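Local structure of tonb-dependent siderophore receptor (Acinetobacter baumannii, 5FR8) at residues A[249-259]-A[294-305]. The protein probably takes up iron across the outer membrane by binding ferric siderophores, possibly including ferric enterobactin. Numbering follows the deposited sequence.
Sequences QQTVLLDISSS and RDSYALTHEGDW
Gln-250 reaches across to His-301 and Trp-305 where strand 250-264 begins and its antiparallel neighbour 290-305 ends, in the TonB-dependent receptor barrel. Its CB lies 3.7 Å from His-301 NE2. CG sits beside the backbone N (chi1 -69°), between His-301 NE2 (3.5 Å) and Trp-305 CH2 (3.7 Å), and the chain runs extended from there. CD lies at the imidazole edge, in the ring plane. OE1 accepts a nearly straight hydrogen bond of 2.8 Å from His-301 NE2. OE1 lies in the imidazole plane, whereas the donor stands above the amide plane. NE2 of Gln-250 comes to the edge of the indole, 3.4 Å from Trp-305 CH2. The indole NE1 hydrogen-bonds to Ser-310 OG on strand 308-323. Along the barrel wall, pairs of N-H...O bonds join Thr-251, Leu-253, Asp-255, Ser-257 and Ser-259 to Glu-302, Thr-300, Ala-298, Ser-296 and Arg-294. Leu-254 CD1 meets Leu-299 CD1 at 3.8 Å. The chemistry thus divides the wall: Val-252, Leu-254, Ile-256, Tyr-297 and Leu-299 make an apolar patch, probably toward lipid, while the opposite face is mixed, with salt bridges from Asp-255 to Arg-241 and Arg-294 to Asp-317.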
ATOM      1  N   GLN A 249      23.401  23.308  17.542  1.00 89.70           N
ATOM      2  CA  GLN A 249      22.130  22.696  17.922  1.00 90.34           C
ATOM      3  C   GLN A 249      21.035  22.749  16.860  1.00 85.75           C
ATOM      4  O   GLN A 249      19.890  22.414  17.158  1.00 88.41           O
ATOM      5  CB  GLN A 249      21.616  23.331  19.208  1.00 94.19           C
ATOM      6  CG  GLN A 249      21.694  24.835  19.207  1.00 98.43           C
ATOM      7  CD  GLN A 249      21.825  25.401  20.603  1.00107.45           C
ATOM      8  OE1 GLN A 249      21.834  24.673  21.586  1.00109.85           O
ATOM      9  NE2 GLN A 249      21.928  26.718  20.693  1.00119.43           N
ATOM     10  N   GLN A 250      21.372  23.134  15.627  1.00 83.73           N
ATOM     11  CA  GLN A 250      20.361  23.260  14.556  1.00 77.41           C
ATOM     12  C   GLN A 250      20.775  22.628  13.241  1.00 72.30           C
ATOM     13  O   GLN A 250      21.860  22.882  12.734  1.00 76.50           O
ATOM     14  CB  GLN A 250      20.026  24.726  14.311  1.00 73.63           C
ATOM     15  CG  GLN A 250      19.272  25.354  15.468  1.00 76.13           C
ATOM     16  CD  GLN A 250      18.883  26.773  15.182  1.00 77.06           C
ATOM     17  OE1 GLN A 250      18.399  27.073  14.094  1.00 78.36           O
ATOM     18  NE2 GLN A 250      19.102  27.666  16.146  1.00 79.51           N
ATOM     19  N   THR A 251      19.896  21.811  12.677  1.00 68.16           N
ATOM     20  CA  THR A 251      20.189  21.105  11.429  1.00 65.06           C
ATOM     21  C   THR A 251      19.062  21.359  10.439  1.00 65.62           C
ATOM     22  O   THR A 251      17.898  21.459  10.815  1.00 64.85           O
ATOM     23  CB  THR A 251      20.353  19.585  11.642  1.00 64.50           C
ATOM     24  OG1 THR A 251      21.498  19.323  12.458  1.00 70.20           O
ATOM     25  CG2 THR A 251      20.580  18.892  10.359  1.00 63.78           C
ATOM     26  N   VAL A 252      19.414  21.495   9.164  1.00 69.89           N
ATOM     27  CA  VAL A 252      18.428  21.718   8.117  1.00 66.35           C
ATOM     28  C   VAL A 252      18.630  20.686   7.004  1.00 64.60           C
ATOM     29  O   VAL A 252      19.743  20.522   6.502  1.00 61.42           O
ATOM     30  CB  VAL A 252      18.545  23.136   7.564  1.00 67.41           C
ATOM     31  CG1 VAL A 252      17.594  23.314   6.409  1.00 69.72           C
ATOM     32  CG2 VAL A 252      18.252  24.157   8.654  1.00 70.40           C
ATOM     33  N   LEU A 253      17.552  19.982   6.652  1.00 64.39           N
ATOM     34  CA  LEU A 253      17.556  19.000   5.573  1.00 60.35           C
ATOM     35  C   LEU A 253      16.717  19.459   4.404  1.00 61.65           C
ATOM     36  O   LEU A 253      15.606  19.965   4.554  1.00 67.90           O
ATOM     37  CB  LEU A 253      16.983  17.694   6.041  1.00 62.33           C
ATOM     38  CG  LEU A 253      17.940  16.822   6.833  1.00 70.74           C
ATOM     39  CD1 LEU A 253      18.118  17.341   8.256  1.00 80.47           C
ATOM     40  CD2 LEU A 253      17.403  15.397   6.858  1.00 68.97           C
ATOM     41  N   LEU A 254      17.239  19.240   3.215  1.00 61.39           N
ATOM     42  CA  LEU A 254      16.488  19.496   2.017  1.00 59.89           C
ATOM     43  C   LEU A 254      16.353  18.173   1.301  1.00 60.96           C
ATOM     44  O   LEU A 254      17.362  17.510   1.064  1.00 67.77           O
ATOM     45  CB  LEU A 254      17.260  20.466   1.140  1.00 62.36           C
ATOM     46  CG  LEU A 254      16.566  20.808  -0.176  1.00 65.01           C
ATOM     47  CD1 LEU A 254      15.329  21.654   0.104  1.00 63.55           C
ATOM     48  CD2 LEU A 254      17.521  21.516  -1.125  1.00 67.73           C
ATOM     49  N   ASP A 255      15.128  17.772   0.967  1.00 60.23           N
ATOM     50  CA  ASP A 255      14.918  16.600   0.104  1.00 59.90           C
ATOM     51  C   ASP A 255      14.166  17.017  -1.137  1.00 59.01           C
ATOM     52  O   ASP A 255      13.044  17.510  -1.054  1.00 62.07           O
ATOM     53  CB  ASP A 255      14.114  15.504   0.812  1.00 61.28           C
ATOM     54  CG  ASP A 255      14.870  14.849   1.980  1.00 60.03           C
ATOM     55  OD1 ASP A 255      16.005  14.362   1.804  1.00 54.39           O
ATOM     56  OD2 ASP A 255      14.301  14.809   3.077  1.00 62.18           O
ATOM     57  N   ILE A 256      14.798  16.835  -2.287  1.00 59.11           N
ATOM     58  CA  ILE A 256      14.150  17.053  -3.575  1.00 57.89           C
ATOM     59  C   ILE A 256      14.244  15.782  -4.387  1.00 56.42           C
ATOM     60  O   ILE A 256      15.359  15.328  -4.665  1.00 54.13           O
ATOM     61  CB  ILE A 256      14.875  18.097  -4.414  1.00 56.82           C
ATOM     62  CG1 ILE A 256      14.870  19.435  -3.706  1.00 59.00           C
ATOM     63  CG2 ILE A 256      14.213  18.192  -5.770  1.00 56.63           C
ATOM     64  CD1 ILE A 256      15.616  20.498  -4.460  1.00 61.77           C
ATOM     65  N   SER A 257      13.099  15.221  -4.772  1.00 54.20           N
ATOM     66  CA  SER A 257      13.108  14.039  -5.608  1.00 57.17           C
ATOM     67  C   SER A 257      12.044  14.120  -6.687  1.00 58.03           C
ATOM     68  O   SER A 257      10.977  14.680  -6.451  1.00 58.17           O
ATOM     69  CB  SER A 257      12.865  12.782  -4.779  1.00 54.49           C
ATOM     70  OG  SER A 257      11.482  12.612  -4.576  1.00 54.77           O
ATOM     71  N   SER A 258      12.323  13.531  -7.855  1.00 57.80           N
ATOM     72  CA  SER A 258      11.299  13.368  -8.900  1.00 58.83           C
ATOM     73  C   SER A 258      11.330  11.948  -9.511  1.00 58.23           C
ATOM     74  O   SER A 258      12.396  11.362  -9.702  1.00 62.69           O
ATOM     75  CB  SER A 258      11.472  14.446  -9.977  1.00 57.38           C
ATOM     76  OG  SER A 258      12.516  14.090 -10.848  1.00 58.48           O
ATOM     77  N   SER A 259      10.153  11.399  -9.787  1.00 55.80           N
ATOM     78  CA  SER A 259      10.026  10.058 -10.328  1.00 53.09           C
ATOM     79  C   SER A 259       8.961  10.025 -11.383  1.00 54.87           C
ATOM     80  O   SER A 259       7.984  10.772 -11.334  1.00 57.56           O
ATOM     81  CB  SER A 259       9.632   9.067  -9.244  1.00 52.82           C
ATOM     82  OG  SER A 259      10.642   8.962  -8.253  1.00 56.31           O
ATOM     83  N   ARG A 294       5.621  11.812 -10.100  1.00 49.21           N
ATOM     84  CA  ARG A 294       5.624  12.260  -8.738  1.00 50.69           C
ATOM     85  C   ARG A 294       6.798  13.171  -8.431  1.00 53.11           C
ATOM     86  O   ARG A 294       7.947  12.787  -8.590  1.00 58.74           O
ATOM     87  CB  ARG A 294       5.697  11.065  -7.841  1.00 53.73           C
ATOM     88  CG  ARG A 294       5.399  11.368  -6.395  1.00 58.66           C
ATOM     89  CD  ARG A 294       5.655  10.167  -5.520  1.00 61.93           C
ATOM     90  NE  ARG A 294       6.258  10.596  -4.265  1.00 65.68           N
ATOM     91  CZ  ARG A 294       5.583  11.176  -3.286  1.00 65.81           C
ATOM     92  NH1 ARG A 294       4.270  11.392  -3.424  1.00 61.33           N
ATOM     93  NH2 ARG A 294       6.233  11.541  -2.180  1.00 68.65           N
ATOM     94  N   ASP A 295       6.507  14.373  -7.969  1.00 54.02           N
ATOM     95  CA  ASP A 295       7.540  15.310  -7.520  1.00 57.55           C
ATOM     96  C   ASP A 295       7.332  15.648  -6.040  1.00 57.72           C
ATOM     97  O   ASP A 295       6.206  15.770  -5.589  1.00 58.35           O
ATOM     98  CB  ASP A 295       7.470  16.591  -8.353  1.00 58.51           C
ATOM     99  CG  ASP A 295       7.947  16.389  -9.801  1.00 59.43           C
ATOM    100  OD1 ASP A 295       8.289  15.261 -10.158  1.00 68.05           O
ATOM    101  OD2 ASP A 295       7.978  17.337 -10.590  1.00 57.20           O
ATOM    102  N   SER A 296       8.410  15.795  -5.288  1.00 57.89           N
ATOM    103  CA  SER A 296       8.313  15.934  -3.839  1.00 57.75           C
ATOM    104  C   SER A 296       9.417  16.818  -3.314  1.00 58.34           C
ATOM    105  O   SER A 296      10.583  16.628  -3.653  1.00 62.22           O
ATOM    106  CB  SER A 296       8.429  14.557  -3.170  1.00 60.65           C
ATOM    107  OG  SER A 296       7.833  14.526  -1.872  1.00 56.82           O
ATOM    108  N   TYR A 297       9.052  17.767  -2.464  1.00 61.26           N
ATOM    109  CA  TYR A 297      10.036  18.641  -1.806  1.00 60.81           C
ATOM    110  C   TYR A 297       9.775  18.639  -0.304  1.00 58.20           C
ATOM    111  O   TYR A 297       8.649  18.814   0.129  1.00 56.01           O
ATOM    112  CB  TYR A 297       9.925  20.068  -2.298  1.00 58.27           C
ATOM    113  CG  TYR A 297       9.881  20.198  -3.783  1.00 60.12           C
ATOM    114  CD1 TYR A 297       8.826  19.646  -4.501  1.00 60.04           C
ATOM    115  CD2 TYR A 297      10.861  20.906  -4.475  1.00 56.92           C
ATOM    116  CE1 TYR A 297       8.765  19.767  -5.866  1.00 59.85           C
ATOM    117  CE2 TYR A 297      10.804  21.021  -5.853  1.00 56.54           C
ATOM    118  CZ  TYR A 297       9.749  20.447  -6.540  1.00 55.95           C
ATOM    119  OH  TYR A 297       9.641  20.508  -7.903  1.00 53.68           O
ATOM    120  N   ALA A 298      10.809  18.459   0.497  1.00 56.74           N
ATOM    121  CA  ALA A 298      10.623  18.615   1.915  1.00 58.39           C
ATOM    122  C   ALA A 298      11.754  19.422   2.495  1.00 61.27           C
ATOM    123  O   ALA A 298      12.874  19.380   1.994  1.00 61.95           O
ATOM    124  CB  ALA A 298      10.543  17.284   2.573  1.00 60.31           C
ATOM    125  N   LEU A 299      11.430  20.170   3.539  1.00 62.25           N
ATOM    126  CA  LEU A 299      12.385  20.988   4.258  1.00 64.89           C
ATOM    127  C   LEU A 299      12.179  20.705   5.738  1.00 65.09           C
ATOM    128  O   LEU A 299      11.054  20.741   6.245  1.00 64.03           O
ATOM    129  CB  LEU A 299      12.108  22.455   3.970  1.00 69.07           C
ATOM    130  CG  LEU A 299      13.192  23.492   4.260  1.00 71.20           C
ATOM    131  CD1 LEU A 299      14.461  23.246   3.457  1.00 76.24           C
ATOM    132  CD2 LEU A 299      12.630  24.849   3.920  1.00 67.97           C
ATOM    133  N   THR A 300      13.258  20.399   6.436  1.00 67.02           N
ATOM    134  CA  THR A 300      13.146  19.978   7.824  1.00 67.62           C
ATOM    135  C   THR A 300      14.130  20.720   8.699  1.00 65.11           C
ATOM    136  O   THR A 300      15.267  20.910   8.311  1.00 67.38           O
ATOM    137  CB  THR A 300      13.418  18.485   7.953  1.00 68.32           C
ATOM    138  OG1 THR A 300      12.528  17.773   7.081  1.00 77.59           O
ATOM    139  CG2 THR A 300      13.181  18.044   9.380  1.00 72.12           C
ATOM    140  N   HIS A 301      13.684  21.142   9.876  1.00 64.58           N
ATOM    141  CA  HIS A 301      14.572  21.726  10.893  1.00 67.76           C
ATOM    142  C   HIS A 301      14.476  20.933  12.198  1.00 67.26           C
ATOM    143  O   HIS A 301      13.392  20.648  12.700  1.00 67.03           O
ATOM    144  CB  HIS A 301      14.226  23.210  11.117  1.00 70.80           C
ATOM    145  CG  HIS A 301      15.064  23.902  12.150  1.00 71.59           C
ATOM    146  ND1 HIS A 301      14.873  23.722  13.502  1.00 78.63           N
ATOM    147  CD2 HIS A 301      16.078  24.791  12.032  1.00 74.08           C
ATOM    148  CE1 HIS A 301      15.739  24.466  14.172  1.00 76.16           C
ATOM    149  NE2 HIS A 301      16.483  25.125  13.303  1.00 71.53           N
ATOM    150  N   GLU A 302      15.629  20.577  12.733  1.00 68.97           N
ATOM    151  CA  GLU A 302      15.685  19.818  13.956  1.00 70.99           C
ATOM    152  C   GLU A 302      16.572  20.484  14.991  1.00 74.90           C
ATOM    153  O   GLU A 302      17.779  20.610  14.809  1.00 73.77           O
ATOM    154  CB  GLU A 302      16.150  18.386  13.707  1.00 72.14           C
ATOM    155  CG  GLU A 302      16.895  18.117  12.419  1.00 73.39           C
ATOM    156  CD  GLU A 302      16.868  16.637  12.047  1.00 77.62           C
ATOM    157  OE1 GLU A 302      15.763  16.115  11.769  1.00 75.79           O
ATOM    158  OE2 GLU A 302      17.943  15.991  12.048  1.00 79.05           O
ATOM    159  N   GLY A 303      15.946  20.905  16.084  1.00 79.80           N
ATOM    160  CA  GLY A 303      16.650  21.551  17.173  1.00 80.98           C
ATOM    161  C   GLY A 303      17.073  20.571  18.243  1.00 85.18           C
ATOM    162  O   GLY A 303      16.336  19.632  18.600  1.00 84.70           O
ATOM    163  N   ASP A 304      18.276  20.801  18.764  1.00 85.28           N
ATOM    164  CA  ASP A 304      18.822  19.984  19.832  1.00 84.62           C
ATOM    165  C   ASP A 304      19.101  20.876  21.058  1.00 85.00           C
ATOM    166  O   ASP A 304      20.231  21.325  21.269  1.00 85.64           O
ATOM    167  CB  ASP A 304      20.083  19.265  19.333  1.00 80.09           C
ATOM    168  CG  ASP A 304      20.529  18.158  20.269  1.00 78.18           C
ATOM    169  OD1 ASP A 304      21.163  18.457  21.281  1.00 72.14           O
ATOM    170  OD2 ASP A 304      20.240  16.988  19.994  1.00 81.88           O
ATOM    171  N   TRP A 305      18.057  21.124  21.856  1.00 81.64           N
ATOM    172  CA  TRP A 305      18.101  22.115  22.945  1.00 79.72           C
ATOM    173  C   TRP A 305      18.311  21.475  24.302  1.00 78.68           C
ATOM    174  O   TRP A 305      18.105  20.266  24.471  1.00 76.04           O
ATOM    175  CB  TRP A 305      16.806  22.940  22.976  1.00 79.63           C
ATOM    176  CG  TRP A 305      16.320  23.306  21.616  1.00 76.32           C
ATOM    177  CD1 TRP A 305      15.279  22.751  20.946  1.00 74.79           C
ATOM    178  CD2 TRP A 305      16.880  24.284  20.750  1.00 76.00           C
ATOM    179  NE1 TRP A 305      15.150  23.326  19.719  1.00 74.51           N
ATOM    180  CE2 TRP A 305      16.123  24.279  19.577  1.00 75.73           C
ATOM    181  CE3 TRP A 305      17.944  25.179  20.864  1.00 78.41           C
ATOM    182  CZ2 TRP A 305      16.393  25.134  18.514  1.00 77.11           C
ATOM    183  CZ3 TRP A 305      18.213  26.019  19.811  1.00 78.59           C
ATOM    184  CH2 TRP A 305      17.442  25.992  18.650  1.00 76.99           C
TER